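Side-chain contacts in ORC2 (Aeropyrum pernix, PDB 1W5T), which binds DNA and ATP and takes part in regulating DNA replication, as an AAA+ ATPase carrying a C-terminal winged-helix domain: residues T66-F71 and L210-Y215; V51-G56 and R190-M195; E271-M276 and E283-K288. All blocks are in the same frame, centred on the assembly; numbering follows the deposited sequence.

Interaction 1. Residues T66-F71 and L210-Y215; sequences TTLAKF and LHLPAY. With MG (magnesium ion), chain E; ANP (phosphoaminophosphonic acid-adenylate ester), chain D.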
loop_
_atom_site.group_PDB
_atom_site.type_symbol
_atom_site.label_atom_id
_atom_site.label_comp_id
_atom_site.label_asym_id
_atom_site.label_seq_id
_atom_site.Cartn_x
_atom_site.Cartn_y
_atom_site.Cartn_z
ATOM N N THR A 66 4.867 -1.824 -2.409
ATOM C CA THR A 66 6.294 -1.612 -2.244
ATOM C C THR A 66 7.119 -2.554 -3.111
ATOM O O THR A 66 8.027 -2.123 -3.795
ATOM C CB THR A 66 6.665 -1.709 -0.740
ATOM O OG1 THR A 66 5.943 -0.703 -0.029
ATOM C CG2 THR A 66 8.109 -1.329 -0.505
ATOM N N THR A 67 6.784 -3.837 -3.069
ATOM C CA THR A 67 7.447 -4.866 -3.874
ATOM C C THR A 67 7.396 -4.589 -5.370
ATOM O O THR A 67 8.389 -4.713 -6.031
ATOM C CB THR A 67 6.813 -6.243 -3.582
ATOM O OG1 THR A 67 7.123 -6.595 -2.240
ATOM C CG2 THR A 67 7.491 -7.369 -4.441
ATOM N N LEU A 68 6.229 -4.260 -5.898
ATOM C CA LEU A 68 6.121 -3.898 -7.314
ATOM C C LEU A 68 7.022 -2.724 -7.644
ATOM O O LEU A 68 7.684 -2.723 -8.676
ATOM C CB LEU A 68 4.684 -3.509 -7.683
ATOM C CG LEU A 68 4.440 -3.192 -9.177
ATOM C CD1 LEU A 68 4.938 -4.330 -10.103
ATOM C CD2 LEU A 68 2.948 -2.835 -9.440
ATOM N N ALA A 69 7.035 -1.709 -6.786
ATOM C CA ALA A 69 7.776 -0.503 -7.108
ATOM C C ALA A 69 9.272 -0.829 -7.128
ATOM O O ALA A 69 9.975 -0.426 -8.045
ATOM C CB ALA A 69 7.452 0.627 -6.097
ATOM N N LYS A 70 9.750 -1.587 -6.135
ATOM C CA LYS A 70 11.171 -1.865 -6.083
ATOM C C LYS A 70 11.562 -2.836 -7.147
ATOM O O LYS A 70 12.600 -2.672 -7.758
ATOM C CB LYS A 70 11.625 -2.398 -4.748
ATOM C CG LYS A 70 11.634 -1.413 -3.659
ATOM C CD LYS A 70 11.896 -2.152 -2.359
ATOM C CE LYS A 70 12.520 -1.220 -1.342
ATOM N NZ LYS A 70 12.378 -1.849 -0.018
ATOM N N PHE A 71 10.731 -3.834 -7.403
ATOM C CA PHE A 71 11.072 -4.763 -8.458
ATOM C C PHE A 71 11.187 -4.046 -9.804
ATOM O O PHE A 71 12.086 -4.349 -10.563
ATOM C CB PHE A 71 10.076 -5.924 -8.524
ATOM C CG PHE A 71 10.394 -6.931 -9.593
ATOM C CD1 PHE A 71 11.261 -7.979 -9.335
ATOM C CD2 PHE A 71 9.774 -6.859 -10.861
ATOM C CE1 PHE A 71 11.553 -8.928 -10.335
ATOM C CE2 PHE A 71 10.027 -7.827 -11.853
ATOM C CZ PHE A 71 10.949 -8.839 -11.603
ATOM N N LEU A 210 -1.398 3.047 -11.525
ATOM C CA LEU A 210 -1.619 1.624 -11.451
ATOM C C LEU A 210 -2.255 1.233 -10.106
ATOM O O LEU A 210 -1.675 1.452 -9.022
ATOM C CB LEU A 210 -0.269 0.913 -11.658
ATOM C CG LEU A 210 -0.281 -0.551 -12.023
ATOM C CD1 LEU A 210 -1.417 -0.878 -13.047
ATOM C CD2 LEU A 210 1.100 -0.876 -12.605
ATOM N N HIS A 211 -3.446 0.651 -10.170
ATOM C CA HIS A 211 -4.180 0.257 -8.985
ATOM C C HIS A 211 -3.960 -1.229 -8.686
ATOM O O HIS A 211 -4.287 -2.092 -9.482
ATOM C CB HIS A 211 -5.658 0.589 -9.193
ATOM C CG HIS A 211 -6.576 0.098 -8.108
ATOM N ND1 HIS A 211 -7.549 -0.851 -8.336
ATOM C CD2 HIS A 211 -6.672 0.421 -6.802
ATOM C CE1 HIS A 211 -8.202 -1.087 -7.214
ATOM N NE2 HIS A 211 -7.679 -0.337 -6.265
ATOM N N LEU A 212 -3.379 -1.526 -7.533
ATOM C CA LEU A 212 -3.149 -2.919 -7.116
ATOM C C LEU A 212 -4.298 -3.411 -6.237
ATOM O O LEU A 212 -4.531 -2.848 -5.172
ATOM C CB LEU A 212 -1.857 -3.014 -6.329
ATOM C CG LEU A 212 -0.593 -3.533 -7.020
ATOM C CD1 LEU A 212 -0.507 -3.310 -8.528
ATOM C CD2 LEU A 212 0.649 -3.054 -6.323
ATOM N N PRO A 213 -5.033 -4.431 -6.656
ATOM C CA PRO A 213 -6.081 -4.942 -5.785
ATOM C C PRO A 213 -5.470 -6.032 -4.867
ATOM O O PRO A 213 -4.343 -6.512 -5.084
ATOM C CB PRO A 213 -7.072 -5.596 -6.772
ATOM C CG PRO A 213 -6.140 -6.221 -7.838
ATOM C CD PRO A 213 -4.945 -5.188 -7.923
ATOM N N ALA A 214 -6.266 -6.444 -3.887
ATOM C CA ALA A 214 -5.916 -7.522 -3.024
ATOM C C ALA A 214 -5.895 -8.834 -3.821
ATOM O O ALA A 214 -6.592 -8.977 -4.812
ATOM C CB ALA A 214 -6.927 -7.589 -1.845
ATOM N N TYR A 215 -5.086 -9.780 -3.343
ATOM C CA TYR A 215 -4.835 -11.037 -4.029
ATOM C C TYR A 215 -5.914 -12.112 -3.871
ATOM O O TYR A 215 -6.416 -12.411 -2.758
ATOM C CB TYR A 215 -3.479 -11.600 -3.561
ATOM C CG TYR A 215 -2.271 -10.804 -4.008
ATOM C CD1 TYR A 215 -1.441 -10.168 -3.065
ATOM C CD2 TYR A 215 -1.938 -10.704 -5.384
ATOM C CE1 TYR A 215 -0.317 -9.449 -3.475
ATOM C CE2 TYR A 215 -0.807 -9.966 -5.805
ATOM C CZ TYR A 215 -0.020 -9.344 -4.852
ATOM O OH TYR A 215 1.067 -8.653 -5.273
HETATM MG MG MG E . 4.232 -0.767 1.469
HETATM P PG ANP D . 1.340 -2.174 3.164
HETATM O O1G ANP D . 1.585 -2.535 4.690
HETATM O O2G ANP D . 2.321 -0.982 2.779
HETATM O O3G ANP D . -0.168 -1.790 2.846
HETATM P PB ANP D . 2.258 -3.419 0.609
HETATM O O1B ANP D . 3.332 -2.310 0.264
HETATM O O2B ANP D . 0.978 -3.155 -0.241
HETATM N N3B ANP D . 1.889 -3.537 2.274
HETATM P PA ANP D . 4.310 -5.379 0.139
HETATM O O1A ANP D . 4.979 -5.002 -1.264
HETATM O O2A ANP D . 5.206 -4.802 1.311
HETATM O O3A ANP D . 2.765 -4.913 0.215
HETATM O "O5'" ANP D . 4.105 -6.978 0.221
HETATM C "C5'" ANP D . 3.728 -7.810 1.330
HETATM C "C4'" ANP D . 4.570 -9.083 1.212
HETATM O "O4'" ANP D . 4.142 -9.868 0.092
HETATM C "C3'" ANP D . 6.042 -8.798 0.923
HETATM O "O3'" ANP D . 6.805 -9.799 1.536
HETATM C "C2'" ANP D . 6.184 -8.940 -0.587
HETATM O "O2'" ANP D . 7.491 -9.243 -1.075
HETATM C "C1'" ANP D . 5.189 -10.058 -0.866
HETATM N N9 ANP D . 4.564 -9.868 -2.169
HETATM C C8 ANP D . 3.534 -8.990 -2.446
HETATM N N7 ANP D . 3.163 -9.041 -3.750
HETATM C C5 ANP D . 3.911 -9.981 -4.346
HETATM C C6 ANP D . 4.124 -10.619 -5.685
HETATM N N6 ANP D . 3.394 -10.275 -6.784
HETATM N N1 ANP D . 5.096 -11.561 -5.829
HETATM C C2 ANP D . 5.863 -11.966 -4.828
HETATM N N3 ANP D . 5.785 -11.459 -3.572
HETATM C C4 ANP D . 4.806 -10.465 -3.301
HETATM O O HOH W 1 3.612 1.118 0.647
HETATM O O HOH W 2 5.538 -2.356 2.249
#
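L68 and L212 bring helix 65-82 and the edge strand 206-212 together, their CA atoms 9.3 Å apart, so that leucine side chains bridge the gap while the chain beyond the strand climbs to the nucleotide. One methyl of L68 does the touching: its CD2 lies 3.6 Å from CD1 of L212, the two side chains crossing obliquely, and a looser 4.2 Å from CD2 of L210. CG of L68 stands anti to the backbone N (chi1 -176°), which sends the branch across to the strand. I54 of strand 51-56 lies against both L68 and L212, adding to this small apolar patch.

At the start of the segment T66 and T67 turn to the ATP analogue, as expected of a P-loop (Walker A) helix. T66 OG1 binds the magnesium ion at 2.3 Å, alongside O2G and O1B of the analogue and two waters, and D145 holds the same hydroxyl by a hydrogen bond. T66 N donates to O1B of the beta-phosphate. The alpha-phosphate oxygen O1A is gripped twice by T67, through its backbone N, in a nearly straight bond (165°), and through OG1 at 2.8 Å. A weak bond from the ribose O2' also reaches T67 OG1. Over at the base, Y215 OH donates to N7 of the adenine at 2.6 Å.

The helix start thus holds the alpha- and beta-phosphates, where its amides and the magnesium ion would offset the negative charge, the loop after the strand holds the base, and the leucines join helix and strand by apolar packing.

Interaction 2. Residues V51-G56 and R190-M195; sequences VNMIYG and RALSYM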
loop_
_atom_site.group_PDB
_atom_site.type_symbol
_atom_site.label_atom_id
_atom_site.label_comp_id
_atom_site.label_asym_id
_atom_site.label_seq_id
_atom_site.Cartn_x
_atom_site.Cartn_y
_atom_site.Cartn_z
ATOM N N VAL A 51 6.845 10.490 -14.367
ATOM C CA VAL A 51 6.354 10.339 -13.009
ATOM C C VAL A 51 5.176 9.400 -13.105
ATOM O O VAL A 51 4.202 9.696 -13.794
ATOM C CB VAL A 51 5.919 11.713 -12.406
ATOM C CG1 VAL A 51 5.192 11.540 -11.070
ATOM C CG2 VAL A 51 7.114 12.662 -12.266
ATOM N N ASN A 52 5.266 8.256 -12.432
ATOM C CA ASN A 52 4.143 7.308 -12.384
ATOM C C ASN A 52 3.730 6.962 -10.945
ATOM O O ASN A 52 4.452 7.210 -10.011
ATOM C CB ASN A 52 4.474 6.044 -13.179
ATOM C CG ASN A 52 4.814 6.330 -14.648
ATOM O OD1 ASN A 52 4.071 7.002 -15.347
ATOM N ND2 ASN A 52 5.932 5.781 -15.116
ATOM N N MET A 53 2.560 6.395 -10.762
ATOM C CA MET A 53 2.127 6.078 -9.435
ATOM C C MET A 53 1.552 4.677 -9.350
ATOM O O MET A 53 0.880 4.217 -10.276
ATOM C CB MET A 53 1.095 7.097 -8.948
ATOM C CG MET A 53 0.519 6.779 -7.561
ATOM S SD MET A 53 -0.679 7.963 -6.912
ATOM C CE MET A 53 0.406 9.209 -6.319
ATOM N N ILE A 54 1.779 4.046 -8.201
ATOM C CA ILE A 54 1.157 2.792 -7.783
ATOM C C ILE A 54 0.355 3.114 -6.563
ATOM O O ILE A 54 0.882 3.749 -5.649
ATOM C CB ILE A 54 2.251 1.765 -7.384
ATOM C CG1 ILE A 54 3.102 1.349 -8.603
ATOM C CG2 ILE A 54 1.611 0.557 -6.664
ATOM C CD1 ILE A 54 4.430 0.493 -8.288
ATOM N N TYR A 55 -0.908 2.708 -6.536
ATOM C CA TYR A 55 -1.707 2.749 -5.304
ATOM C C TYR A 55 -2.462 1.427 -5.115
ATOM O O TYR A 55 -2.625 0.643 -6.042
ATOM C CB TYR A 55 -2.674 3.976 -5.268
ATOM C CG TYR A 55 -3.718 4.030 -6.399
ATOM C CD1 TYR A 55 -5.061 3.688 -6.167
ATOM C CD2 TYR A 55 -3.353 4.425 -7.699
ATOM C CE1 TYR A 55 -6.031 3.755 -7.209
ATOM C CE2 TYR A 55 -4.309 4.508 -8.734
ATOM C CZ TYR A 55 -5.636 4.161 -8.464
ATOM O OH TYR A 55 -6.530 4.223 -9.474
ATOM N N GLY A 56 -2.909 1.172 -3.896
ATOM C CA GLY A 56 -3.659 -0.034 -3.596
ATOM C C GLY A 56 -5.112 0.192 -3.253
ATOM O O GLY A 56 -5.582 1.320 -3.161
ATOM N N ARG A 190 -7.251 8.072 -2.581
ATOM C CA ARG A 190 -7.468 9.388 -1.929
ATOM C C ARG A 190 -6.278 10.320 -2.155
ATOM O O ARG A 190 -6.463 11.526 -2.271
ATOM C CB ARG A 190 -7.765 9.291 -0.407
ATOM C CG ARG A 190 -9.060 8.554 -0.030
ATOM C CD ARG A 190 -9.214 8.272 1.481
ATOM N NE ARG A 190 -8.215 7.308 1.957
ATOM C CZ ARG A 190 -7.973 7.033 3.219
ATOM N NH1 ARG A 190 -8.681 7.629 4.190
ATOM N NH2 ARG A 190 -7.048 6.134 3.512
ATOM N N ALA A 191 -5.079 9.747 -2.237
ATOM C CA ALA A 191 -3.895 10.510 -2.612
ATOM C C ALA A 191 -4.091 11.222 -3.952
ATOM O O ALA A 191 -3.746 12.388 -4.083
ATOM C CB ALA A 191 -2.677 9.648 -2.656
ATOM N N LEU A 192 -4.657 10.507 -4.922
ATOM C CA LEU A 192 -4.940 11.081 -6.228
ATOM C C LEU A 192 -6.065 12.130 -6.111
ATOM O O LEU A 192 -5.922 13.232 -6.643
ATOM C CB LEU A 192 -5.312 9.980 -7.239
ATOM C CG LEU A 192 -4.154 9.104 -7.736
ATOM C CD1 LEU A 192 -4.659 8.055 -8.631
ATOM C CD2 LEU A 192 -3.151 10.001 -8.462
ATOM N N SER A 193 -7.164 11.770 -5.418
ATOM C CA SER A 193 -8.298 12.677 -5.224
ATOM C C SER A 193 -7.819 13.986 -4.643
ATOM O O SER A 193 -8.222 15.058 -5.061
ATOM C CB SER A 193 -9.361 12.071 -4.294
ATOM O OG SER A 193 -9.848 10.852 -4.837
ATOM N N TYR A 194 -6.936 13.877 -3.664
ATOM C CA TYR A 194 -6.356 15.033 -2.998
ATOM C C TYR A 194 -5.496 15.913 -3.917
ATOM O O TYR A 194 -5.709 17.123 -4.003
ATOM C CB TYR A 194 -5.550 14.581 -1.777
ATOM C CG TYR A 194 -4.957 15.719 -1.006
ATOM C CD1 TYR A 194 -5.570 16.206 0.157
ATOM C CD2 TYR A 194 -3.774 16.309 -1.438
ATOM C CE1 TYR A 194 -4.999 17.263 0.873
ATOM C CE2 TYR A 194 -3.202 17.361 -0.750
ATOM C CZ TYR A 194 -3.812 17.836 0.398
ATOM O OH TYR A 194 -3.216 18.870 1.038
ATOM N N MET A 195 -4.505 15.305 -4.562
ATOM C CA MET A 195 -3.703 15.971 -5.594
ATOM C C MET A 195 -4.539 16.688 -6.669
ATOM O O MET A 195 -4.170 17.772 -7.053
ATOM C CB MET A 195 -2.746 14.996 -6.276
ATOM C CG MET A 195 -1.615 14.493 -5.413
ATOM S SD MET A 195 -0.597 13.261 -6.282
ATOM C CE MET A 195 0.432 14.317 -7.211
#
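M53 reaches out from strand 51-56 and lays its sulfur against the branch of L192, SD lying 3.6 Å from CD2 and nearly as close to CG, as the two side chains slide past each other in opposite directions. The thioether is extended as far as SD and then bends (chi3 -80°), carrying CE to within 4.2 Å of SD of M195, one helical turn on from L192. The other methyl of L192 serves Y55: CD1 approaches the ring obliquely, 3.6 Å from CE2, with the two side chains at about a right angle. One leucine thus fills the space between a thioether and an aromatic ring, its methyls divided between them. With an alanine here the whole branch beyond CB is lost, which is likely to open a gap beside the M53 sulfur and leave the Y55 ring without its methyl neighbour.

The contact is wholly apolar. Helix 190-198 passes the strand at 127°, with the short axes 10.0 Å apart, and packs on one face of the parallel AAA+ sheet. F147 touches both methionines, A191 rests on A186 of strand 180-186, and L192 and M195 also reach strand 206-212, while on the other face I54 meets helix 28-43.

Interaction 3. Residues E271-M276 and E283-K288; sequences EMAEAM and EDLVRK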
loop_
_atom_site.group_PDB
_atom_site.type_symbol
_atom_site.label_atom_id
_atom_site.label_comp_id
_atom_site.label_asym_id
_atom_site.label_seq_id
_atom_site.Cartn_x
_atom_site.Cartn_y
_atom_site.Cartn_z
ATOM N N GLU A 271 8.585 -22.674 11.315
ATOM C CA GLU A 271 9.212 -22.587 12.631
ATOM C C GLU A 271 8.522 -23.416 13.719
ATOM O O GLU A 271 9.186 -23.905 14.642
ATOM C CB GLU A 271 9.582 -21.149 13.072
ATOM C CG GLU A 271 8.536 -20.059 12.926
ATOM C CD GLU A 271 9.143 -18.646 12.884
ATOM O OE1 GLU A 271 10.337 -18.501 12.532
ATOM O OE2 GLU A 271 8.425 -17.661 13.195
ATOM N N MET A 272 7.206 -23.589 13.579
ATOM C CA MET A 272 6.423 -24.489 14.427
ATOM C C MET A 272 6.849 -25.946 14.236
ATOM O O MET A 272 6.908 -26.700 15.214
ATOM C CB MET A 272 4.927 -24.337 14.153
ATOM C CG MET A 272 4.257 -23.220 14.943
ATOM S SD MET A 272 2.563 -22.906 14.303
ATOM C CE MET A 272 2.115 -21.545 15.254
ATOM N N ALA A 273 7.127 -26.335 12.992
ATOM C CA ALA A 273 7.686 -27.669 12.686
ATOM C C ALA A 273 9.081 -27.862 13.290
ATOM O O ALA A 273 9.318 -28.849 13.989
ATOM C CB ALA A 273 7.709 -27.926 11.200
ATOM N N GLU A 274 9.991 -26.932 13.015
ATOM C CA GLU A 274 11.336 -26.955 13.601
ATOM C C GLU A 274 11.270 -27.110 15.134
ATOM O O GLU A 274 11.853 -28.041 15.700
ATOM C CB GLU A 274 12.125 -25.681 13.239
ATOM C CG GLU A 274 13.426 -25.929 12.465
ATOM C CD GLU A 274 13.875 -24.754 11.567
ATOM O OE1 GLU A 274 14.092 -24.995 10.348
ATOM O OE2 GLU A 274 14.024 -23.592 12.068
ATOM N N ALA A 275 10.534 -26.215 15.797
ATOM C CA ALA A 275 10.441 -26.204 17.249
ATOM C C ALA A 275 10.004 -27.548 17.837
ATOM O O ALA A 275 10.398 -27.881 18.945
ATOM C CB ALA A 275 9.532 -25.096 17.711
ATOM N N MET A 276 9.220 -28.314 17.091
ATOM C CA MET A 276 8.781 -29.647 17.514
ATOM C C MET A 276 9.796 -30.756 17.201
ATOM O O MET A 276 9.567 -31.880 17.576
ATOM C CB MET A 276 7.489 -30.046 16.788
ATOM C CG MET A 276 6.255 -29.208 17.067
ATOM S SD MET A 276 4.745 -29.910 16.244
ATOM C CE MET A 276 4.665 -31.589 16.958
ATOM N N GLU A 283 -0.219 -30.635 7.794
ATOM C CA GLU A 283 -1.400 -29.819 7.700
ATOM C C GLU A 283 -1.840 -29.149 9.001
ATOM O O GLU A 283 -2.309 -27.994 8.982
ATOM C CB GLU A 283 -2.536 -30.656 7.130
ATOM C CG GLU A 283 -2.130 -31.342 5.841
ATOM C CD GLU A 283 -3.301 -31.858 5.084
ATOM O OE1 GLU A 283 -3.127 -32.566 4.072
ATOM O OE2 GLU A 283 -4.404 -31.570 5.514
ATOM N N ASP A 284 -1.717 -29.876 10.123
ATOM C CA ASP A 284 -2.034 -29.338 11.452
ATOM C C ASP A 284 -1.243 -28.066 11.759
ATOM O O ASP A 284 -1.800 -27.084 12.255
ATOM C CB ASP A 284 -1.804 -30.388 12.545
ATOM C CG ASP A 284 -2.828 -31.550 12.484
ATOM O OD1 ASP A 284 -2.637 -32.546 13.188
ATOM O OD2 ASP A 284 -3.842 -31.575 11.760
ATOM N N LEU A 285 0.049 -28.091 11.452
ATOM C CA LEU A 285 0.936 -26.970 11.755
ATOM C C LEU A 285 0.593 -25.758 10.888
ATOM O O LEU A 285 0.531 -24.655 11.371
ATOM C CB LEU A 285 2.412 -27.390 11.607
ATOM C CG LEU A 285 2.844 -28.383 12.718
ATOM C CD1 LEU A 285 4.120 -29.141 12.354
ATOM C CD2 LEU A 285 3.036 -27.679 14.126
ATOM N N VAL A 286 0.314 -25.995 9.617
ATOM C CA VAL A 286 -0.101 -24.939 8.705
ATOM C C VAL A 286 -1.416 -24.354 9.183
ATOM O O VAL A 286 -1.525 -23.140 9.336
ATOM C CB VAL A 286 -0.203 -25.441 7.245
ATOM C CG1 VAL A 286 -0.849 -24.403 6.330
ATOM C CG2 VAL A 286 1.190 -25.797 6.736
ATOM N N ARG A 287 -2.393 -25.225 9.457
ATOM C CA ARG A 287 -3.680 -24.746 9.941
ATOM C C ARG A 287 -3.560 -24.016 11.263
ATOM O O ARG A 287 -4.181 -22.966 11.454
ATOM C CB ARG A 287 -4.742 -25.825 9.973
ATOM C CG ARG A 287 -5.297 -26.133 8.586
ATOM C CD ARG A 287 -6.419 -27.165 8.570
ATOM N NE ARG A 287 -5.971 -28.346 9.322
ATOM C CZ ARG A 287 -5.690 -29.532 8.782
ATOM N NH1 ARG A 287 -5.845 -29.750 7.455
ATOM N NH2 ARG A 287 -5.280 -30.499 9.591
ATOM N N LYS A 288 -2.773 -24.578 12.165
ATOM C CA LYS A 288 -2.381 -23.871 13.354
ATOM C C LYS A 288 -1.860 -22.458 13.051
ATOM O O LYS A 288 -2.282 -21.479 13.684
ATOM C CB LYS A 288 -1.300 -24.654 14.102
ATOM C CG LYS A 288 -0.994 -24.089 15.478
ATOM C CD LYS A 288 -2.040 -24.569 16.522
ATOM C CE LYS A 288 -1.550 -24.409 18.010
ATOM N NZ LYS A 288 -2.772 -24.361 18.915
#
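L285 lodges its forked end against three residues of segment 271-276. Its CD2 lies 3.5 Å from SD of M276 and 3.8 Å from CB of M272, while CD1 turns to A273, meeting its CA at 3.9 Å and its CB at about the same distance. M276 comes in at a slant to L285; CG anti to the carbonyl carbon (chi1 -64°) and an extended chi2 bring its sulfur beside the leucine methyls. One turn on from L285, K288 meets M272, whose chain is extended beyond CG and crosses the lysine at about a right angle, its SD 3.9 Å from CG of K288. That contact uses the aliphatic part of K288 alone, since the end of the chain leads away.

Behind this apolar layer, on helix 283-292, R287 joins E283 and D284 in a salt-bridge network one turn long. NH1 bonds to E283 OE2 at 3.0 Å on its anti lone pair, the oxygen standing 22° out of the guanidinium plane, and NH2 makes a weak bond to D284 OD2; the backbone O of E283 lies over the centre of one guanidinium face. E283 has a second charged partner, R240, through OE1.

The two are successive helices of the lid region, joined by a short loop, their short axes 9.9 Å apart at 128°. V286 and E283 pack on helix 239-249, while A273 touches L8, and E274 accepts a hydrogen bond from L8 N and makes a salt bridge to R12, tying helix 259-275 to the N-terminal segment.

Overall arrangement
Interactions 1 and 2 are buried contacts of the AAA+ core, their centres 13 Å apart, and work on the same sheet: strands 206-212 and 51-56 are neighbours, probably joined by bonds from L212 N to Y55 O and from L210 N to M53 O. Helices 65-82 and 190-198 cover the two faces of that sheet. Interaction 3 is a surface contact in the helical lid, about 16 Å from interaction 1 at the nearest atoms. The chemistry follows the place: interaction 1 pairs leucine packing with metal and phosphate ligation, interaction 2 is purely apolar, and interaction 3 combines methionine and leucine packing with charges borne along one helix.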